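PDB 1ZSO: hypothetical protein from Plasmodium falciparum, which is of unknown function but may bind zinc. Local coordinates for residues I82-V85 and N89-S92. Numbering follows the deposited sequence.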
ATOM      1  N   ILE B  82       0.489   4.812   8.455  1.00 29.08           N
ATOM      2  CA  ILE B  82       0.006   3.973   9.565  1.00 30.09           C
ATOM      3  C   ILE B  82       1.053   2.924   9.918  1.00 28.44           C
ATOM      4  O   ILE B  82       1.632   2.288   9.055  1.00 28.37           O
ATOM      5  CB  ILE B  82      -1.241   3.173   9.202  1.00 29.56           C
ATOM      6  CG1 ILE B  82      -2.321   4.076   8.642  1.00 27.12           C
ATOM      7  CG2 ILE B  82      -1.732   2.446  10.451  1.00 31.15           C
ATOM      8  CD1 ILE B  82      -3.425   3.328   7.953  1.00 31.90           C
ATOM      9  N   ASN B  83       1.294   2.760  11.189  1.00 29.92           N
ATOM     10  CA  ASN B  83       2.111   1.656  11.714  1.00 30.45           C
ATOM     11  C   ASN B  83       1.314   0.939  12.800  1.00 30.13           C
ATOM     12  O   ASN B  83       0.830   1.599  13.731  1.00 28.67           O
ATOM     13  CB  ASN B  83       3.395   2.162  12.360  1.00 30.49           C
ATOM     14  CG  ASN B  83       4.595   2.096  11.442  1.00 34.30           C
ATOM     15  OD1 ASN B  83       4.893   1.065  10.835  1.00 40.32           O
ATOM     16  ND2 ASN B  83       5.332   3.190  11.386  1.00 35.43           N
ATOM     17  N   PHE B  84       1.185  -0.383  12.656  1.00 29.13           N
ATOM     18  CA  PHE B  84       0.786  -1.273  13.734  1.00 29.00           C
ATOM     19  C   PHE B  84       1.807  -1.187  14.851  1.00 30.24           C
ATOM     20  O   PHE B  84       3.022  -1.170  14.604  1.00 30.46           O
ATOM     21  CB  PHE B  84       0.717  -2.737  13.215  1.00 29.69           C
ATOM     22  CG  PHE B  84       0.431  -3.767  14.298  1.00 29.34           C
ATOM     23  CD1 PHE B  84      -0.846  -4.121  14.601  1.00 29.50           C
ATOM     24  CD2 PHE B  84       1.461  -4.389  14.976  1.00 29.71           C
ATOM     25  CE1 PHE B  84      -1.102  -5.038  15.571  1.00 34.01           C
ATOM     26  CE2 PHE B  84       1.223  -5.287  15.946  1.00 29.25           C
ATOM     27  CZ  PHE B  84      -0.057  -5.630  16.262  1.00 31.32           C
ATOM     28  N   VAL B  85       1.312  -1.130  16.085  1.00 31.37           N
ATOM     29  CA  VAL B  85       2.141  -0.999  17.235  1.00 32.64           C
ATOM     30  C   VAL B  85       2.159  -2.337  17.944  1.00 34.50           C
ATOM     31  O   VAL B  85       1.113  -2.835  18.362  1.00 34.41           O
ATOM     32  CB  VAL B  85       1.608   0.082  18.210  1.00 32.21           C
ATOM     33  CG1 VAL B  85       2.467   0.111  19.475  1.00 33.91           C
ATOM     34  CG2 VAL B  85       1.594   1.448  17.579  1.00 30.30           C
ATOM     35  N   ASN B  89       0.470  -9.487  24.103  1.00 38.59           N
ATOM     36  CA  ASN B  89      -0.891 -10.006  23.890  1.00 37.98           C
ATOM     37  C   ASN B  89      -1.805  -9.036  23.122  1.00 36.45           C
ATOM     38  O   ASN B  89      -2.998  -8.924  23.407  1.00 37.76           O
ATOM     39  CB  ASN B  89      -1.542 -10.389  25.203  1.00 38.39           C
ATOM     40  CG  ASN B  89      -0.573 -11.037  26.164  1.00 39.81           C
ATOM     41  OD1 ASN B  89      -0.158 -12.192  25.994  1.00 40.92           O
ATOM     42  ND2 ASN B  89      -0.230 -10.306  27.208  1.00 43.37           N
ATOM     43  N   SER B  90      -1.241  -8.351  22.138  1.00 33.28           N
ATOM     44  CA  SER B  90      -2.030  -7.677  21.147  1.00 31.56           C
ATOM     45  C   SER B  90      -2.781  -8.768  20.372  1.00 29.52           C
ATOM     46  O   SER B  90      -2.377  -9.929  20.352  1.00 27.81           O
ATOM     47  CB  SER B  90      -1.091  -6.872  20.225  1.00 32.21           C
ATOM     48  OG  SER B  90      -1.785  -5.999  19.315  1.00 37.55           O
ATOM     49  N   CYS B  91      -3.892  -8.396  19.766  1.00 28.33           N
ATOM     50  CA  CYS B  91      -4.573  -9.223  18.802  1.00 28.63           C
ATOM     51  C   CYS B  91      -5.047 -10.546  19.351  1.00 27.38           C
ATOM     52  O   CYS B  91      -5.023 -11.526  18.621  1.00 27.87           O
ATOM     53  CB  CYS B  91      -3.668  -9.497  17.602  1.00 29.15           C
ATOM     54  SG  CYS B  91      -3.305  -8.047  16.638  1.00 33.31           S
ATOM     55  N   SER B  92      -5.484 -10.565  20.607  1.00 26.45           N
ATOM     56  CA  SER B  92      -6.025 -11.752  21.245  1.00 26.39           C
ATOM     57  C   SER B  92      -7.269 -11.360  22.070  1.00 26.77           C
ATOM     58  O   SER B  92      -7.288 -10.321  22.700  1.00 26.02           O
ATOM     59  CB  SER B  92      -4.952 -12.397  22.156  1.00 27.37           C
ATOM     60  OG  SER B  92      -5.278 -13.744  22.478  1.00 22.25           O
TER
HETATM   61  O   HOH W   1      -1.407  -3.521  19.374  1.00 41.15           O
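Phe84 reaches from strand 80-85 to Ser90 and Cys91, in the loop that follows. Its CB leaves the strand toward that loop, and CG, anti to the backbone N (chi1 175°), lies beside the residue's own carbonyl carbon. CB and CG meet nothing in 89-92; the far end of the ring does the touching. CE1 lies 3.9 Å from Cys91 SG, and CZ, at the tip, comes to 3.5 Å from Ser90 OG. The sulfur is 5.0 Å from the ring centroid and 74° off the ring normal, an oblique sulfur-aromatic approach. No direct hydrogen bond joins the segments. Instead a water donates to Val85 O over 2.8 Å and makes a short 2.5 Å hydrogen bond with Ser90 OG, which also has a weak bond to Phe104 O. Ala105 and Lys54 also pack on the Phe84 side chain, and Cys28 touches Cys91. Strand 102-110 runs alongside, its Ser106 and Phe104 sharing backbone hydrogen bonds with Val85 and Cys91. The result is a sulfur-aromatic contact across a short connection between two antiparallel sheets, running from strand 80-85 of the six-stranded one to strand 92-94 of the four-stranded one.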